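Local structure of Ice-binding protein (5UYT) at residues N333-I338 and A360-W365; S351-N356 and K378-V383; G19-T24 and V33-A38; A38-F43 and M50-G55. The protein probably binds ice and acts as an antifreeze protein, presenting a flat surface of a right-handed beta-solenoid to the crystal. All coordinates share one frame; numbering follows the deposited sequence.

Contact 1: N333-I338 and A360-W365; sequences NAVFVI and AKNVFW
Ile338 lies beside Trp365, both side chains pointing the same way, and its CD1 methyl sits over one face of the indole, 3.6 Å from the centroid of the six-membered ring. This CH-pi contact is shifted toward the rim, near CH2. An extended ethyl arm (chi2 170°) carries CD1 over the ring, while the second branch, CG2, meets CE3 and CZ3, so that both branches touch the indole. On the same face of the sheet, CD2 of Phe336 approaches CG2 of Val363 to 4.0 Å. Phe364 turns to the other face with Val337; CG1 of Val335, anti to its backbone N (chi1 168°), reaches the edge of that ring at CD2, 4.2 Å away. Parallel ladder bonds join these successive coils of the right-handed beta-solenoid: Phe336 N to Asn362 O at 2.9 Å, Phe364 N to Phe336 O, and Ile338 N to Phe364 O. Before the strand, Asn362 OD1 accepts Lys361 NZ on a lone pair at 2.9 Å, and its ND2 donates to a water that Asn333 ND2 and Lys361 NZ also reach; an amide suits this place because it offers both acceptor and donor. Strands 311-314 and 382-385 pair with the outer edges of the two strands. Leu326 lies against Phe336 and Val363, Val352 against Trp365, and Pro213 and Pro216 touch Val337 and Phe364 on the other face.

Contact 2: S351-N356 and K378-V383; sequences SVELIN and KFKGSV
Lys380 NZ donates a hydrogen bond to the backbone O of Val352 at 2.8 Å, nearly along the C=O axis (174°). The carboxylate of Glu353 also approaches this ammonium, in a long salt bridge with OE1 3.9 Å from NZ. The lysine chain runs extended as far as CE and is then bent at its last torsion (chi4 55°), which turns NZ toward the carbonyl. Its methylene CD passes 3.8 Å from Leu354 CD1, the two side chains crossing at a slant, so a long aliphatic arm with a charged end serves both an apolar and a polar neighbour. Val352 and Lys380 lie alongside one another, pointing opposite ways, CG1 near CB, and the valine sends its other methyl, CG2, over one face of Phe379, 4.0 Å from the ring centroid in a CH-pi contact offset toward the rim. Main-chain pairing is slight: Ser351 bridges Lys378, the next residue's N, Val352 N, donates to Lys378 O at 2.8 Å, and the strand axes differ by 53°. The contact joins strands on successive coils of the right-handed beta-solenoid, close to where the chain changes face. Trp365 meets the Phe379 ring and donates to Lys380 O, while Glu399 touches the Lys380 side chain. The chemistry thus divides in two, with valine and phenylalanine facing the interior and the lysine ammonium, probably charged, held by a carbonyl and a more distant carboxylate.

Contact 3: G19-T24 and V33-A38; sequences GAVTNT and VGTNNA
Gly19 and Val21 face Thr35 and Val33 from segments whose strands, 21-24 and 33-35, run 141° apart with axes no closer than 8.1 Å, so side chains rather than a backbone ladder bridge them. The hydroxyl of Thr35 makes one link: OG1 donates to Gly19 O at 2.8 Å, in the plane of that carbonyl, and accepts from Asn37 N at 3.3 Å, which makes an ST turn. Standing anti to the backbone N (chi1 156°), OG1 can meet both Gly19 O and Asn37 N. Asn37 completes the grip on the glycine, its OD1 taking the N-H of Gly19 at 2.8 Å with the donor tilted 28° from the carbonyl plane. Gly19 is thus held at both N and O, and its backbone angles are ones at which a CB would strike the preceding carbonyl. Beside these polar links, Val21 spreads two methyls: CG1 meets Val33 CG1 at 3.9 Å, and CG2 lies 3.9 Å from Thr35 CB. A valine in place of Thr35 would probably leave Gly19 O without its hydroxyl donor and Asn37 N without its acceptor, setting the turn free to shift. The Thr16 side chain touches both Val21 and Thr35. The chemistry implies a corner of the first ice-binding-like unit in which small beta-branched residues fill the interior while one hydroxyl and one amide secure the main chain of the turn.

Contact 4: A38-F43 and M50-G55; sequences AASTNF and MQDSNG
Asp52 reaches across to the backbone of Ser40, whose N donates to OD1 at 3.1 Å from well above the carboxylate plane, 50° out of it. Beside it the methyl of Ala39 packs on the carboxylate carbon, CB to CG 3.6 Å, a small residue that lets the two chains come close. Two waters join this first shell. One receives from Ser40 OG and donates to Asp52 OD1 at 2.6 Å; the other donates to both Ser40 O and Asp52 OD2. OD1 is therefore held by an N-H and a water together. An alanine in place of Asp52 would probably leave Ser40 N without its acceptor and the two waters without their carboxylate mate, freeing the loop to drift. At one end of the contact Ser53 OG donates to Ala38 O at 3.2 Å. At the other, Met50 brings its CE 4.0 Å from Phe43 CG and 3.9 Å from Ser40 CB; bends at chi2 (-54°) and chi3 (-65°) fold the flexible thioether so that its methyl touches both. Farther out, Asn54 ND2 donates to Gln51 OE1 at 3.0 Å, and Asn54 occupies the N-cap position of helix 55-73, its side chain capping a backbone N there. Strand 32-35 pairs with strand 50-52 through Gln51, and Val33 touches Ser40, Phe43 and Met50. On the far side the loop holds strand 21-24, the backbone of Thr41 bonding to Val21 and Asn23, while Phe43 packs on Leu14 of strand 12-16.

How the contacts relate
From the N terminus, contact 3 comes first, bringing 33-38 back to 19-24 across eight intervening residues. Contact 4 follows in series and shares Ala38: six residues separate 38-43 from 50-55. The two touch, for Val33 O probably accepts from Gln51 N, and together they join strands 21-24, 32-35 and 50-52 ahead of helix 55-73. Far along the chain, in the second ice-binding-like range, contacts 1 and 2 each span 21 residues and cross, their segments alternating. They meet where Val363 and Trp365 probably bond to Ser382, joining strands 363-367 and 382-385, while contact 2 links strand 351-355 to 378-380. About 28 to 32 Å separates the centres of one pair from those of the other.

Contact 1: N333-I338 and A360-W365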
loop_
_atom_site.group_PDB
_atom_site.type_symbol
_atom_site.label_atom_id
_atom_site.label_comp_id
_atom_site.label_asym_id
_atom_site.label_seq_id
_atom_site.Cartn_x
_atom_site.Cartn_y
_atom_site.Cartn_z
ATOM N N ASN A 333 9.071 9.480 8.866
ATOM C CA ASN A 333 9.247 10.564 7.868
ATOM C C ASN A 333 8.788 10.225 6.458
ATOM O O ASN A 333 8.895 11.069 5.548
ATOM C CB ASN A 333 10.684 11.081 7.872
ATOM C CG ASN A 333 11.132 11.523 9.255
ATOM O OD1 ASN A 333 12.131 11.044 9.758
ATOM N ND2 ASN A 333 10.367 12.393 9.883
ATOM N N ALA A 334 8.222 9.029 6.279
ATOM C CA ALA A 334 7.752 8.603 4.959
ATOM C C ALA A 334 6.641 9.533 4.441
ATOM O O ALA A 334 5.750 9.923 5.187
ATOM C CB ALA A 334 7.220 7.176 5.026
ATOM N N VAL A 335 6.667 9.816 3.137
ATOM C CA VAL A 335 5.688 10.700 2.490
ATOM C C VAL A 335 4.873 9.846 1.487
ATOM O O VAL A 335 5.422 8.945 0.809
ATOM C CB VAL A 335 6.412 11.811 1.696
ATOM C CG1 VAL A 335 5.451 12.574 0.764
ATOM C CG2 VAL A 335 7.119 12.771 2.645
ATOM N N PHE A 336 3.587 10.156 1.390
ATOM C CA PHE A 336 2.693 9.496 0.454
ATOM C C PHE A 336 2.070 10.577 -0.396
ATOM O O PHE A 336 1.491 11.548 0.143
ATOM C CB PHE A 336 1.569 8.801 1.216
ATOM C CG PHE A 336 2.046 7.792 2.222
ATOM C CD1 PHE A 336 2.015 6.431 1.906
ATOM C CD2 PHE A 336 2.502 8.197 3.487
ATOM C CE1 PHE A 336 2.436 5.485 2.851
ATOM C CE2 PHE A 336 2.922 7.246 4.426
ATOM C CZ PHE A 336 2.890 5.905 4.109
ATOM N N VAL A 337 2.151 10.437 -1.715
ATOM C CA VAL A 337 1.448 11.378 -2.572
ATOM C C VAL A 337 0.475 10.598 -3.447
ATOM O O VAL A 337 0.856 9.620 -4.081
ATOM C CB VAL A 337 2.418 12.216 -3.434
ATOM C CG1 VAL A 337 1.641 13.004 -4.504
ATOM C CG2 VAL A 337 3.232 13.191 -2.550
ATOM N N ILE A 338 -0.786 11.027 -3.472
ATOM C CA ILE A 338 -1.831 10.326 -4.269
ATOM C C ILE A 338 -2.368 11.327 -5.288
ATOM O O ILE A 338 -3.029 12.298 -4.918
ATOM C CB ILE A 338 -2.957 9.780 -3.347
ATOM C CG1 ILE A 338 -2.313 8.742 -2.395
ATOM C CG2 ILE A 338 -4.057 9.089 -4.184
ATOM C CD1 ILE A 338 -3.203 8.266 -1.270
ATOM N N ALA A 360 -0.184 12.039 9.352
ATOM C CA ALA A 360 -1.041 12.722 8.387
ATOM C C ALA A 360 -0.343 13.950 7.757
ATOM O O ALA A 360 -0.698 14.350 6.664
ATOM C CB ALA A 360 -2.328 13.165 9.074
ATOM N N LYS A 361 0.611 14.553 8.483
ATOM C CA LYS A 361 1.399 15.672 7.995
ATOM C C LYS A 361 2.103 15.337 6.663
ATOM O O LYS A 361 2.440 16.251 5.889
ATOM C CB LYS A 361 2.466 15.988 9.057
ATOM C CG LYS A 361 3.498 17.031 8.690
ATOM C CD LYS A 361 4.511 17.289 9.817
ATOM C CE LYS A 361 5.663 16.286 9.891
ATOM N NZ LYS A 361 6.639 16.137 8.745
ATOM N N ASN A 362 2.365 14.031 6.437
ATOM C CA ASN A 362 3.173 13.569 5.288
ATOM C C ASN A 362 2.340 12.882 4.207
ATOM O O ASN A 362 2.895 12.163 3.371
ATOM C CB ASN A 362 4.295 12.604 5.756
ATOM C CG ASN A 362 5.282 13.272 6.706
ATOM O OD1 ASN A 362 5.428 14.485 6.706
ATOM N ND2 ASN A 362 5.954 12.476 7.542
ATOM N N VAL A 363 1.026 13.102 4.237
ATOM C CA VAL A 363 0.104 12.535 3.245
ATOM C C VAL A 363 -0.523 13.659 2.420
ATOM O O VAL A 363 -1.074 14.641 2.998
ATOM C CB VAL A 363 -1.011 11.769 3.973
ATOM C CG1 VAL A 363 -2.007 11.226 2.963
ATOM C CG2 VAL A 363 -0.382 10.643 4.811
ATOM N N PHE A 364 -0.382 13.554 1.088
ATOM C CA PHE A 364 -0.888 14.587 0.180
ATOM C C PHE A 364 -1.729 13.993 -0.925
ATOM O O PHE A 364 -1.367 12.955 -1.502
ATOM C CB PHE A 364 0.281 15.343 -0.457
ATOM C CG PHE A 364 1.187 15.953 0.565
ATOM C CD1 PHE A 364 0.898 17.216 1.090
ATOM C CD2 PHE A 364 2.249 15.211 1.097
ATOM C CE1 PHE A 364 1.698 17.769 2.092
ATOM C CE2 PHE A 364 3.057 15.768 2.103
ATOM C CZ PHE A 364 2.768 17.024 2.602
ATOM N N TRP A 365 -2.818 14.679 -1.251
ATOM C CA TRP A 365 -3.711 14.208 -2.298
ATOM C C TRP A 365 -3.816 15.347 -3.300
ATOM O O TRP A 365 -4.224 16.464 -2.931
ATOM C CB TRP A 365 -5.114 13.972 -1.729
ATOM C CG TRP A 365 -5.188 12.986 -0.580
ATOM C CD1 TRP A 365 -4.846 13.218 0.734
ATOM C CD2 TRP A 365 -5.667 11.646 -0.646
ATOM N NE1 TRP A 365 -5.076 12.081 1.479
ATOM C CE2 TRP A 365 -5.578 11.102 0.655
ATOM C CE3 TRP A 365 -6.136 10.831 -1.697
ATOM C CZ2 TRP A 365 -5.955 9.781 0.946
ATOM C CZ3 TRP A 365 -6.534 9.518 -1.403
ATOM C CH2 TRP A 365 -6.456 9.012 -0.081
HETATM O O HOH W 1 8.133 13.853 9.146
HETATM O O HOH W 2 4.701 9.390 7.688
#

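Contact 2: S351-N356 and K378-V383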
loop_
_atom_site.group_PDB
_atom_site.type_symbol
_atom_site.label_atom_id
_atom_site.label_comp_id
_atom_site.label_asym_id
_atom_site.label_seq_id
_atom_site.Cartn_x
_atom_site.Cartn_y
_atom_site.Cartn_z
ATOM N N SER A 351 -12.700 5.819 5.124
ATOM C CA SER A 351 -11.635 6.178 6.045
ATOM C C SER A 351 -10.284 6.087 5.394
ATOM O O SER A 351 -10.080 5.291 4.459
ATOM C CB SER A 351 -11.674 5.343 7.368
ATOM O OG SER A 351 -11.527 3.930 7.131
ATOM N N VAL A 352 -9.378 6.904 5.910
ATOM C CA VAL A 352 -7.950 6.817 5.593
ATOM C C VAL A 352 -7.300 6.466 6.921
ATOM O O VAL A 352 -7.452 7.210 7.900
ATOM C CB VAL A 352 -7.416 8.169 5.067
ATOM C CG1 VAL A 352 -5.905 8.096 4.782
ATOM C CG2 VAL A 352 -8.217 8.606 3.824
ATOM N N GLU A 353 -6.584 5.330 6.991
ATOM C CA GLU A 353 -5.917 4.968 8.224
ATOM C C GLU A 353 -4.412 4.920 8.022
ATOM O O GLU A 353 -3.947 4.708 6.905
ATOM C CB GLU A 353 -6.460 3.623 8.758
ATOM C CG GLU A 353 -7.977 3.703 8.991
ATOM C CD GLU A 353 -8.427 4.606 10.144
ATOM O OE1 GLU A 353 -7.586 4.963 11.008
ATOM O OE2 GLU A 353 -9.665 4.938 10.209
ATOM N N LEU A 354 -3.683 5.167 9.102
ATOM C CA LEU A 354 -2.229 5.267 9.048
ATOM C C LEU A 354 -1.651 4.210 9.975
ATOM O O LEU A 354 -2.102 4.068 11.147
ATOM C CB LEU A 354 -1.796 6.669 9.516
ATOM C CG LEU A 354 -2.463 7.829 8.756
ATOM C CD1 LEU A 354 -2.002 9.191 9.275
ATOM C CD2 LEU A 354 -2.203 7.781 7.263
ATOM N N ILE A 355 -0.670 3.461 9.477
ATOM C CA ILE A 355 -0.021 2.435 10.291
ATOM C C ILE A 355 1.492 2.488 10.190
ATOM O O ILE A 355 2.045 3.069 9.256
ATOM C CB ILE A 355 -0.502 0.983 9.989
ATOM C CG1 ILE A 355 -0.056 0.508 8.584
ATOM C CG2 ILE A 355 -2.014 0.875 10.150
ATOM C CD1 ILE A 355 -0.331 -0.975 8.329
ATOM N N ASN A 356 2.146 1.874 11.176
ATOM C CA ASN A 356 3.602 1.648 11.167
ATOM C C ASN A 356 4.378 2.970 11.003
ATOM O O ASN A 356 5.354 3.044 10.260
ATOM C CB ASN A 356 3.992 0.622 10.095
ATOM C CG ASN A 356 3.366 -0.749 10.356
ATOM O OD1 ASN A 356 3.144 -1.113 11.511
ATOM N ND2 ASN A 356 3.074 -1.503 9.291
ATOM N N LYS A 378 -13.574 9.623 7.625
ATOM C CA LYS A 378 -12.431 9.991 8.463
ATOM C C LYS A 378 -11.275 10.158 7.495
ATOM O O LYS A 378 -10.658 9.158 7.054
ATOM C CB LYS A 378 -12.137 8.921 9.539
ATOM C CG LYS A 378 -13.280 8.816 10.553
ATOM C CD LYS A 378 -13.002 7.794 11.647
ATOM C CE LYS A 378 -14.062 7.957 12.746
ATOM N NZ LYS A 378 -13.868 6.869 13.731
ATOM N N PHE A 379 -10.993 11.406 7.142
ATOM C CA PHE A 379 -10.008 11.683 6.097
ATOM C C PHE A 379 -8.712 12.185 6.725
ATOM O O PHE A 379 -8.748 12.857 7.780
ATOM C CB PHE A 379 -10.547 12.700 5.040
ATOM C CG PHE A 379 -9.996 12.448 3.632
ATOM C CD1 PHE A 379 -10.540 11.426 2.855
ATOM C CD2 PHE A 379 -8.914 13.175 3.134
ATOM C CE1 PHE A 379 -10.030 11.116 1.583
ATOM C CE2 PHE A 379 -8.395 12.873 1.866
ATOM C CZ PHE A 379 -8.948 11.855 1.102
ATOM N N LYS A 380 -7.575 11.861 6.098
ATOM C CA LYS A 380 -6.262 12.255 6.639
ATOM C C LYS A 380 -5.379 12.746 5.505
ATOM O O LYS A 380 -5.398 12.184 4.405
ATOM C CB LYS A 380 -5.588 11.091 7.395
ATOM C CG LYS A 380 -6.423 10.701 8.634
ATOM C CD LYS A 380 -5.773 9.675 9.541
ATOM C CE LYS A 380 -6.725 9.237 10.674
ATOM N NZ LYS A 380 -8.057 8.733 10.159
ATOM N N GLY A 381 -4.617 13.788 5.795
ATOM C CA GLY A 381 -3.649 14.340 4.840
ATOM C C GLY A 381 -4.107 15.683 4.299
ATOM O O GLY A 381 -5.167 16.182 4.700
ATOM N N SER A 382 -3.310 16.254 3.395
ATOM C CA SER A 382 -3.644 17.554 2.807
ATOM C C SER A 382 -4.177 17.332 1.384
ATOM O O SER A 382 -3.453 16.828 0.517
ATOM C CB SER A 382 -2.386 18.430 2.768
ATOM O OG SER A 382 -1.991 18.761 4.080
ATOM N N VAL A 383 -5.442 17.698 1.164
ATOM C CA VAL A 383 -6.071 17.500 -0.135
ATOM C C VAL A 383 -5.979 18.840 -0.836
ATOM O O VAL A 383 -6.371 19.881 -0.289
ATOM C CB VAL A 383 -7.577 17.165 -0.034
ATOM C CG1 VAL A 383 -8.148 16.983 -1.448
ATOM C CG2 VAL A 383 -7.808 15.942 0.806
#

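Contact 3: G19-T24 and V33-A38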
loop_
_atom_site.group_PDB
_atom_site.type_symbol
_atom_site.label_atom_id
_atom_site.label_comp_id
_atom_site.label_asym_id
_atom_site.label_seq_id
_atom_site.Cartn_x
_atom_site.Cartn_y
_atom_site.Cartn_z
ATOM N N GLY A 19 4.600 -18.144 -18.158
ATOM C CA GLY A 19 3.256 -18.649 -17.924
ATOM C C GLY A 19 2.274 -17.552 -17.585
ATOM O O GLY A 19 2.655 -16.398 -17.415
ATOM N N ALA A 20 1.004 -17.924 -17.488
ATOM C CA ALA A 20 -0.050 -16.968 -17.149
ATOM C C ALA A 20 -0.080 -16.676 -15.658
ATOM O O ALA A 20 0.230 -17.541 -14.839
ATOM C CB ALA A 20 -1.397 -17.494 -17.601
ATOM N N VAL A 21 -0.434 -15.440 -15.321
ATOM C CA VAL A 21 -0.641 -15.024 -13.942
ATOM C C VAL A 21 -2.067 -14.458 -13.857
ATOM O O VAL A 21 -2.402 -13.478 -14.541
ATOM C CB VAL A 21 0.408 -13.975 -13.534
ATOM C CG1 VAL A 21 0.143 -13.445 -12.126
ATOM C CG2 VAL A 21 1.804 -14.562 -13.639
ATOM N N THR A 22 -2.906 -15.110 -13.050
ATOM C CA THR A 22 -4.340 -14.823 -13.031
ATOM C C THR A 22 -4.842 -14.603 -11.610
ATOM O O THR A 22 -4.470 -15.346 -10.703
ATOM C CB THR A 22 -5.141 -15.995 -13.638
ATOM O OG1 THR A 22 -4.555 -16.375 -14.897
ATOM C CG2 THR A 22 -6.617 -15.567 -13.859
ATOM N N ASN A 23 -5.717 -13.611 -11.450
ATOM C CA ASN A 23 -6.432 -13.367 -10.191
ATOM C C ASN A 23 -7.943 -13.603 -10.320
ATOM O O ASN A 23 -8.530 -13.433 -11.403
ATOM C CB ASN A 23 -6.205 -11.917 -9.717
ATOM C CG ASN A 23 -6.964 -11.605 -8.435
ATOM O OD1 ASN A 23 -6.658 -12.166 -7.378
ATOM N ND2 ASN A 23 -7.977 -10.735 -8.525
ATOM N N THR A 24 -8.557 -13.998 -9.207
ATOM C CA THR A 24 -10.015 -14.013 -9.073
ATOM C C THR A 24 -10.392 -13.353 -7.760
ATOM O O THR A 24 -9.753 -13.613 -6.740
ATOM C CB THR A 24 -10.567 -15.437 -8.995
ATOM O OG1 THR A 24 -10.149 -16.178 -10.150
ATOM C CG2 THR A 24 -12.105 -15.403 -8.909
ATOM N N VAL A 33 3.815 -7.530 -9.819
ATOM C CA VAL A 33 3.150 -8.750 -10.293
ATOM C C VAL A 33 3.524 -8.894 -11.757
ATOM O O VAL A 33 3.396 -7.945 -12.536
ATOM C CB VAL A 33 1.609 -8.619 -10.179
ATOM C CG1 VAL A 33 0.901 -9.797 -10.877
ATOM C CG2 VAL A 33 1.185 -8.507 -8.711
ATOM N N GLY A 34 3.980 -10.065 -12.162
ATOM C CA GLY A 34 4.343 -10.160 -13.554
ATOM C C GLY A 34 4.716 -11.509 -14.092
ATOM O O GLY A 34 4.814 -12.501 -13.350
ATOM N N THR A 35 4.920 -11.521 -15.402
ATOM C CA THR A 35 5.377 -12.701 -16.109
ATOM C C THR A 35 6.279 -12.247 -17.254
ATOM O O THR A 35 6.038 -11.218 -17.888
ATOM C CB THR A 35 4.183 -13.550 -16.612
ATOM O OG1 THR A 35 4.589 -14.357 -17.729
ATOM C CG2 THR A 35 2.986 -12.640 -17.016
ATOM N N ASN A 36 7.321 -13.017 -17.526
ATOM C CA ASN A 36 8.279 -12.632 -18.541
ATOM C C ASN A 36 7.863 -13.016 -19.969
ATOM O O ASN A 36 8.604 -12.754 -20.919
ATOM C CB ASN A 36 9.667 -13.195 -18.189
ATOM C CG ASN A 36 10.759 -12.626 -19.066
ATOM O OD1 ASN A 36 11.599 -13.356 -19.607
ATOM N ND2 ASN A 36 10.729 -11.328 -19.252
ATOM N N ASN A 37 6.686 -13.634 -20.129
ATOM C CA ASN A 37 6.210 -14.010 -21.459
ATOM C C ASN A 37 4.709 -13.859 -21.742
ATOM O O ASN A 37 4.227 -14.361 -22.763
ATOM C CB ASN A 37 6.664 -15.448 -21.814
ATOM C CG ASN A 37 5.810 -16.519 -21.147
ATOM O OD1 ASN A 37 5.064 -16.255 -20.177
ATOM N ND2 ASN A 37 5.911 -17.750 -21.671
ATOM N N ALA A 38 3.981 -13.198 -20.847
ATOM C CA ALA A 38 2.544 -12.984 -21.024
ATOM C C ALA A 38 2.143 -11.712 -20.290
ATOM O O ALA A 38 3.011 -10.889 -19.973
ATOM C CB ALA A 38 1.749 -14.193 -20.527
#

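Contact 4: A38-F43 and M50-G55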
loop_
_atom_site.group_PDB
_atom_site.type_symbol
_atom_site.label_atom_id
_atom_site.label_comp_id
_atom_site.label_asym_id
_atom_site.label_seq_id
_atom_site.Cartn_x
_atom_site.Cartn_y
_atom_site.Cartn_z
ATOM N N ALA A 38 3.981 -13.198 -20.847
ATOM C CA ALA A 38 2.544 -12.984 -21.024
ATOM C C ALA A 38 2.143 -11.712 -20.290
ATOM O O ALA A 38 3.011 -10.889 -19.973
ATOM C CB ALA A 38 1.749 -14.193 -20.527
ATOM N N ALA A 39 0.846 -11.547 -20.017
ATOM C CA ALA A 39 0.341 -10.407 -19.265
ATOM C C ALA A 39 -0.605 -10.923 -18.202
ATOM O O ALA A 39 -1.427 -11.789 -18.496
ATOM C CB ALA A 39 -0.383 -9.432 -20.180
ATOM N N SER A 40 -0.502 -10.383 -16.983
ATOM C CA SER A 40 -1.333 -10.840 -15.883
ATOM C C SER A 40 -2.756 -10.366 -16.127
ATOM O O SER A 40 -2.959 -9.273 -16.687
ATOM C CB SER A 40 -0.801 -10.291 -14.547
ATOM O OG SER A 40 0.597 -10.578 -14.458
ATOM N N THR A 41 -3.742 -11.160 -15.718
ATOM C CA THR A 41 -5.134 -10.776 -15.937
ATOM C C THR A 41 -5.991 -10.784 -14.684
ATOM O O THR A 41 -5.774 -11.587 -13.756
ATOM C CB THR A 41 -5.831 -11.654 -16.983
ATOM O OG1 THR A 41 -5.791 -13.010 -16.538
ATOM C CG2 THR A 41 -5.144 -11.544 -18.343
ATOM N N ASN A 42 -6.955 -9.859 -14.687
ATOM C CA ASN A 42 -8.040 -9.768 -13.698
ATOM C C ASN A 42 -7.598 -9.365 -12.301
ATOM O O ASN A 42 -8.333 -9.603 -11.340
ATOM C CB ASN A 42 -8.889 -11.068 -13.662
ATOM C CG ASN A 42 -10.281 -10.864 -13.054
ATOM O OD1 ASN A 42 -10.967 -9.866 -13.323
ATOM N ND2 ASN A 42 -10.706 -11.809 -12.231
ATOM N N PHE A 43 -6.408 -8.774 -12.170
ATOM C CA PHE A 43 -6.042 -8.131 -10.904
ATOM C C PHE A 43 -6.781 -6.806 -10.713
ATOM O O PHE A 43 -7.129 -6.157 -11.694
ATOM C CB PHE A 43 -4.525 -7.925 -10.804
ATOM C CG PHE A 43 -3.781 -9.208 -10.576
ATOM C CD1 PHE A 43 -3.416 -9.593 -9.285
ATOM C CD2 PHE A 43 -3.504 -10.074 -11.641
ATOM C CE1 PHE A 43 -2.751 -10.780 -9.058
ATOM C CE2 PHE A 43 -2.858 -11.286 -11.407
ATOM C CZ PHE A 43 -2.480 -11.637 -10.116
ATOM N N MET A 50 2.423 -3.570 -12.481
ATOM C CA MET A 50 2.095 -4.722 -13.342
ATOM C C MET A 50 3.146 -4.812 -14.442
ATOM O O MET A 50 3.143 -3.992 -15.360
ATOM C CB MET A 50 0.663 -4.580 -13.918
ATOM C CG MET A 50 -0.414 -4.346 -12.846
ATOM S SD MET A 50 -0.451 -5.574 -11.517
ATOM C CE MET A 50 -0.914 -7.055 -12.430
ATOM N N GLN A 51 4.048 -5.806 -14.360
ATOM C CA GLN A 51 5.183 -5.936 -15.279
ATOM C C GLN A 51 4.954 -7.114 -16.227
ATOM O O GLN A 51 4.914 -8.258 -15.771
ATOM C CB GLN A 51 6.484 -6.211 -14.499
ATOM C CG GLN A 51 6.784 -5.263 -13.338
ATOM C CD GLN A 51 7.386 -3.947 -13.812
ATOM O OE1 GLN A 51 7.262 -3.579 -14.974
ATOM N NE2 GLN A 51 7.978 -3.205 -12.888
ATOM N N ASP A 52 4.783 -6.837 -17.519
ATOM C CA ASP A 52 4.452 -7.886 -18.507
ATOM C C ASP A 52 5.500 -7.880 -19.608
ATOM O O ASP A 52 5.598 -6.903 -20.340
ATOM C CB ASP A 52 3.051 -7.645 -19.112
ATOM C CG ASP A 52 1.925 -7.651 -18.046
ATOM O OD1 ASP A 52 1.957 -8.528 -17.126
ATOM O OD2 ASP A 52 1.012 -6.781 -18.145
ATOM N N SER A 53 6.299 -8.945 -19.684
ATOM C CA SER A 53 7.229 -9.182 -20.809
ATOM C C SER A 53 8.096 -7.964 -21.147
ATOM O O SER A 53 8.068 -7.467 -22.268
ATOM C CB SER A 53 6.456 -9.647 -22.056
ATOM O OG SER A 53 5.626 -10.764 -21.750
ATOM N N ASN A 54 8.865 -7.489 -20.172
ATOM C CA ASN A 54 9.655 -6.263 -20.343
ATOM C C ASN A 54 11.016 -6.407 -19.682
ATOM O O ASN A 54 11.391 -7.511 -19.281
ATOM C CB ASN A 54 8.886 -5.030 -19.816
ATOM C CG ASN A 54 8.497 -5.150 -18.346
ATOM O OD1 ASN A 54 9.003 -6.002 -17.615
ATOM N ND2 ASN A 54 7.603 -4.274 -17.905
ATOM N N GLY A 55 11.761 -5.306 -19.573
ATOM C CA GLY A 55 13.095 -5.338 -18.967
ATOM C C GLY A 55 13.081 -5.742 -17.497
ATOM O O GLY A 55 13.983 -6.443 -17.040
HETATM O O HOH W 3 1.421 -8.018 -14.623
HETATM O O HOH W 4 -1.378 -7.017 -16.664
#